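Local coordinates for protein serine protease inhibitor (PDB 2PEF) that probably inhibits serine proteases as a thermophilic member of the serpin family, captured here in the latent state, at residues L32-T45 against Y306-V318. Sequence-based numbering, arbitrary orientation. Where two conformers were deposited one is given.
Sequences LISPLSAMLALAMT and YISEVLHKTFISV
His312 meets Ile33 and Ser34 with the edge of its imidazole: Ser34 N lies in the ring plane, 3.0 Å from CE1, and Ile33 CA, Leu32 O and Ser37 CB also sit near that plane. The His312 side chain packs on Thr329 as well. With CG anti to the backbone N (chi1 -158°), the imidazole stands up from strand 310-318 into the turn before helix 35-45. There His312 NE2 gives Ser34 O a weak, bent hydrogen bond (3.3 Å, 128° at the hydrogen). Ser34 is the helix N-cap: its OG accepts from Ser37 N at 3.2 Å and also bonds to Ile364 O.

Further along, Thr314 OG1 donates to Leu32 O at 2.7 Å, arriving 49° above the carbonyl plane, and has a weak bond with Tyr270 O. A valine here would probably leave Leu32 O without this donor and lose the weak link to Tyr270 O. Leu32 CD2 continues onto Ile316 CB at 3.7 Å. Toward the other end, Leu42 CD2 meets Val310 CG2, and Thr45 CG2 and Ile307 CD1 touch tip to tip (3.8 Å).

The His312-Ser34 part belongs to the serpin shutter region, where helix B lies under strand 310-318 (s5A); neighbouring strand 322-331 is probably the inserted reactive-centre loop of the latent state. With one bent NE2 bond and buried ND1 lacking any partner in the model, the ring's position probably rests more on edge packing than on hydrogen bonding.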
loop_
_atom_site.group_PDB
_atom_site.type_symbol
_atom_site.label_atom_id
_atom_site.label_comp_id
_atom_site.label_asym_id
_atom_site.label_seq_id
_atom_site.Cartn_x
_atom_site.Cartn_y
_atom_site.Cartn_z
ATOM N N LEU A 32 -4.592 -1.304 -7.062
ATOM C CA LEU A 32 -3.339 -1.599 -6.368
ATOM C C LEU A 32 -3.230 -0.732 -5.137
ATOM O O LEU A 32 -3.307 0.491 -5.228
ATOM C CB LEU A 32 -2.131 -1.341 -7.264
ATOM C CG LEU A 32 -0.748 -1.563 -6.635
ATOM C CD1 LEU A 32 -0.470 -3.044 -6.356
ATOM C CD2 LEU A 32 0.328 -0.984 -7.523
ATOM N N ILE A 33 -3.056 -1.364 -3.984
ATOM C CA ILE A 33 -2.807 -0.610 -2.764
ATOM C C ILE A 33 -1.605 -1.175 -2.024
ATOM O O ILE A 33 -1.260 -2.349 -2.184
ATOM C CB ILE A 33 -4.044 -0.530 -1.824
ATOM C CG1 ILE A 33 -4.381 -1.892 -1.216
ATOM C CG2 ILE A 33 -5.252 0.096 -2.549
ATOM C CD1 ILE A 33 -5.115 -1.789 0.108
ATOM N N SER A 34 -0.955 -0.313 -1.249
ATOM C CA SER A 34 0.036 -0.741 -0.276
ATOM C C SER A 34 -0.517 -0.522 1.119
ATOM O O SER A 34 -0.568 0.619 1.597
ATOM C CB SER A 34 1.344 0.030 -0.433
ATOM O OG SER A 34 2.240 -0.293 0.609
ATOM N N PRO A 35 -0.951 -1.610 1.776
ATOM C CA PRO A 35 -1.438 -1.499 3.146
ATOM C C PRO A 35 -0.366 -0.941 4.078
ATOM O O PRO A 35 -0.687 -0.163 4.974
ATOM C CB PRO A 35 -1.792 -2.942 3.509
ATOM C CG PRO A 35 -2.032 -3.614 2.203
ATOM C CD PRO A 35 -1.047 -2.994 1.272
ATOM N N LEU A 36 0.891 -1.320 3.850
ATOM C CA LEU A 36 2.013 -0.817 4.642
ATOM C C LEU A 36 2.090 0.707 4.591
ATOM O O LEU A 36 2.173 1.358 5.625
ATOM C CB LEU A 36 3.342 -1.422 4.175
ATOM C CG LEU A 36 4.612 -0.969 4.909
ATOM C CD1 LEU A 36 4.556 -1.282 6.410
ATOM C CD2 LEU A 36 5.837 -1.599 4.264
ATOM N N SER A 37 2.057 1.261 3.383
ATOM C CA SER A 37 2.103 2.707 3.197
ATOM C C SER A 37 0.947 3.422 3.896
ATOM O O SER A 37 1.148 4.441 4.561
ATOM C CB SER A 37 2.119 3.048 1.707
ATOM O OG SER A 37 2.080 4.450 1.512
ATOM N N ALA A 38 -0.260 2.881 3.745
ATOM C CA ALA A 38 -1.448 3.457 4.370
ATOM C C ALA A 38 -1.344 3.421 5.888
ATOM O O ALA A 38 -1.589 4.435 6.554
ATOM C CB ALA A 38 -2.698 2.742 3.898
ATOM N N MET A 39 -0.975 2.254 6.418
ATOM C CA MET A 39 -0.752 2.059 7.849
ATOM C C MET A 39 0.209 3.100 8.425
ATOM O O MET A 39 -0.049 3.702 9.470
ATOM C CB MET A 39 -0.206 0.648 8.102
ATOM C CG MET A 39 0.246 0.383 9.534
ATOM S SD MET A 39 -1.111 0.408 10.719
ATOM C CE MET A 39 -1.906 -1.156 10.369
ATOM N N LEU A 40 1.331 3.301 7.741
ATOM C CA LEU A 40 2.364 4.201 8.253
ATOM C C LEU A 40 1.937 5.667 8.300
ATOM O O LEU A 40 2.203 6.356 9.286
ATOM C CB LEU A 40 3.673 4.022 7.487
ATOM C CG LEU A 40 4.345 2.667 7.736
ATOM C CD1 LEU A 40 5.444 2.422 6.716
ATOM C CD2 LEU A 40 4.889 2.556 9.151
ATOM N N ALA A 41 1.270 6.137 7.248
ATOM C CA ALA A 41 0.787 7.512 7.202
ATOM C C ALA A 41 -0.260 7.736 8.287
ATOM O O ALA A 41 -0.248 8.758 8.973
ATOM C CB ALA A 41 0.203 7.822 5.835
ATOM N N LEU A 42 -1.152 6.759 8.445
ATOM C CA LEU A 42 -2.242 6.864 9.404
ATOM C C LEU A 42 -1.765 6.688 10.843
ATOM O O LEU A 42 -2.308 7.310 11.755
ATOM C CB LEU A 42 -3.348 5.861 9.070
ATOM C CG LEU A 42 -4.130 6.122 7.776
ATOM C CD1 LEU A 42 -4.906 4.879 7.360
ATOM C CD2 LEU A 42 -5.068 7.324 7.907
ATOM N N ALA A 43 -0.762 5.835 11.045
ATOM C CA ALA A 43 -0.201 5.648 12.383
ATOM C C ALA A 43 0.503 6.918 12.861
ATOM O O ALA A 43 0.359 7.315 14.030
ATOM C CB ALA A 43 0.736 4.456 12.408
ATOM N N MET A 44 1.247 7.564 11.960
ATOM C CA MET A 44 1.851 8.869 12.254
ATOM C C MET A 44 0.772 9.860 12.667
ATOM O O MET A 44 0.897 10.538 13.688
ATOM C CB MET A 44 2.607 9.426 11.042
ATOM C CG MET A 44 3.986 8.824 10.811
ATOM S SD MET A 44 5.005 9.838 9.726
ATOM C CE MET A 44 4.159 9.683 8.156
ATOM N N THR A 45 -0.294 9.916 11.871
ATOM C CA THR A 45 -1.399 10.835 12.092
ATOM C C THR A 45 -2.071 10.588 13.445
ATOM O O THR A 45 -2.436 11.534 14.139
ATOM C CB THR A 45 -2.445 10.742 10.951
ATOM O OG1 THR A 45 -1.792 10.902 9.685
ATOM C CG2 THR A 45 -3.515 11.814 11.093
ATOM N N TYR A 306 -8.587 18.876 11.352
ATOM C CA TYR A 306 -9.302 17.665 10.969
ATOM C C TYR A 306 -8.764 17.175 9.631
ATOM O O TYR A 306 -8.195 17.952 8.865
ATOM C CB TYR A 306 -10.813 17.921 10.890
ATOM C CG TYR A 306 -11.254 18.832 9.764
ATOM C CD1 TYR A 306 -11.721 18.303 8.560
ATOM C CD2 TYR A 306 -11.222 20.222 9.909
ATOM C CE1 TYR A 306 -12.136 19.133 7.523
ATOM C CE2 TYR A 306 -11.636 21.061 8.879
ATOM C CZ TYR A 306 -12.091 20.509 7.689
ATOM O OH TYR A 306 -12.501 21.335 6.669
ATOM N N ILE A 307 -8.939 15.888 9.351
ATOM C CA ILE A 307 -8.480 15.329 8.087
ATOM C C ILE A 307 -9.478 15.642 6.976
ATOM O O ILE A 307 -10.669 15.346 7.096
ATOM C CB ILE A 307 -8.236 13.808 8.183
ATOM C CG1 ILE A 307 -7.182 13.512 9.256
ATOM C CG2 ILE A 307 -7.816 13.244 6.821
ATOM C CD1 ILE A 307 -7.001 12.042 9.569
ATOM N N SER A 308 -8.980 16.253 5.903
ATOM C CA SER A 308 -9.795 16.533 4.727
ATOM C C SER A 308 -9.869 15.298 3.838
ATOM O O SER A 308 -10.955 14.782 3.570
ATOM C CB SER A 308 -9.235 17.728 3.952
ATOM O OG SER A 308 -7.872 17.524 3.620
ATOM N N GLU A 309 -8.709 14.825 3.390
ATOM C CA GLU A 309 -8.639 13.640 2.542
ATOM C C GLU A 309 -7.447 12.764 2.883
ATOM O O GLU A 309 -6.377 13.262 3.247
ATOM C CB GLU A 309 -8.580 14.027 1.060
ATOM C CG GLU A 309 -9.867 14.630 0.496
ATOM C CD GLU A 309 -9.890 14.669 -1.025
ATOM O OE1 GLU A 309 -8.891 14.257 -1.656
ATOM O OE2 GLU A 309 -10.915 15.113 -1.588
ATOM N N VAL A 310 -7.647 11.456 2.769
ATOM C CA VAL A 310 -6.546 10.502 2.776
ATOM C C VAL A 310 -6.437 9.976 1.347
ATOM O O VAL A 310 -7.361 9.328 0.843
ATOM C CB VAL A 310 -6.774 9.353 3.789
ATOM C CG1 VAL A 310 -5.642 8.331 3.709
ATOM C CG2 VAL A 310 -6.882 9.903 5.207
ATOM N N LEU A 311 -5.321 10.287 0.697
ATOM C CA LEU A 311 -5.110 9.930 -0.703
ATOM C C LEU A 311 -4.008 8.887 -0.833
ATOM O O LEU A 311 -2.986 8.968 -0.157
ATOM C CB LEU A 311 -4.770 11.175 -1.527
ATOM C CG LEU A 311 -4.725 11.087 -3.059
ATOM C CD1 LEU A 311 -6.112 10.869 -3.652
ATOM C CD2 LEU A 311 -4.086 12.343 -3.643
ATOM N N HIS A 312 -4.236 7.919 -1.716
ATOM C CA HIS A 312 -3.319 6.817 -1.953
ATOM C C HIS A 312 -3.015 6.747 -3.446
ATOM O O HIS A 312 -3.933 6.719 -4.257
ATOM C CB HIS A 312 -3.965 5.506 -1.488
ATOM C CG HIS A 312 -2.984 4.413 -1.198
ATOM N ND1 HIS A 312 -2.953 3.224 -1.893
ATOM C CD2 HIS A 312 -2.004 4.329 -0.272
ATOM C CE1 HIS A 312 -1.991 2.459 -1.406
ATOM N NE2 HIS A 312 -1.400 3.106 -0.421
ATOM N N LYS A 313 -1.728 6.741 -3.795
ATOM C CA LYS A 313 -1.281 6.604 -5.184
ATOM C C LYS A 313 -0.301 5.453 -5.264
ATOM O O LYS A 313 0.620 5.360 -4.453
ATOM C CB LYS A 313 -0.592 7.875 -5.684
ATOM C CG LYS A 313 -1.508 9.046 -5.971
ATOM C CD LYS A 313 -0.792 10.142 -6.777
ATOM C CE LYS A 313 -0.413 9.676 -8.181
ATOM N NZ LYS A 313 -0.020 10.812 -9.068
ATOM N N THR A 314 -0.488 4.579 -6.247
ATOM C CA THR A 314 0.393 3.431 -6.403
ATOM C C THR A 314 0.804 3.228 -7.852
ATOM O O THR A 314 0.159 3.732 -8.771
ATOM C CB THR A 314 -0.263 2.139 -5.910
ATOM O OG1 THR A 314 -1.508 1.960 -6.596
ATOM C CG2 THR A 314 -0.509 2.189 -4.403
ATOM N N PHE A 315 1.882 2.472 -8.031
ATOM C CA PHE A 315 2.415 2.128 -9.338
ATOM C C PHE A 315 3.048 0.746 -9.240
ATOM O O PHE A 315 3.639 0.406 -8.215
ATOM C CB PHE A 315 3.477 3.151 -9.764
ATOM C CG PHE A 315 4.310 2.711 -10.935
ATOM C CD1 PHE A 315 3.916 3.000 -12.239
ATOM C CD2 PHE A 315 5.492 2.000 -10.735
ATOM C CE1 PHE A 315 4.684 2.585 -13.323
ATOM C CE2 PHE A 315 6.270 1.583 -11.816
ATOM C CZ PHE A 315 5.863 1.875 -13.111
ATOM N N ILE A 316 2.904 -0.044 -10.302
ATOM C CA ILE A 316 3.575 -1.339 -10.403
ATOM C C ILE A 316 4.007 -1.617 -11.839
ATOM O O ILE A 316 3.315 -1.244 -12.794
ATOM C CB ILE A 316 2.695 -2.514 -9.879
ATOM C CG1 ILE A 316 3.512 -3.814 -9.821
ATOM C CG2 ILE A 316 1.421 -2.674 -10.731
ATOM C CD1 ILE A 316 2.976 -4.851 -8.867
ATOM N N SER A 317 5.157 -2.268 -11.983
ATOM C CA SER A 317 5.586 -2.788 -13.267
ATOM C C SER A 317 6.186 -4.168 -13.030
ATOM O O SER A 317 7.143 -4.310 -12.271
ATOM C CB SER A 317 6.600 -1.858 -13.937
ATOM O OG SER A 317 6.937 -2.318 -15.237
ATOM N N VAL A 318 5.596 -5.173 -13.664
ATOM C CA VAL A 318 6.075 -6.553 -13.606
ATOM C C VAL A 318 6.623 -6.931 -14.980
ATOM O O VAL A 318 5.929 -6.804 -15.985
ATOM C CB VAL A 318 4.938 -7.524 -13.201
ATOM C CG1 VAL A 318 5.345 -8.979 -13.407
ATOM C CG2 VAL A 318 4.522 -7.287 -11.750
#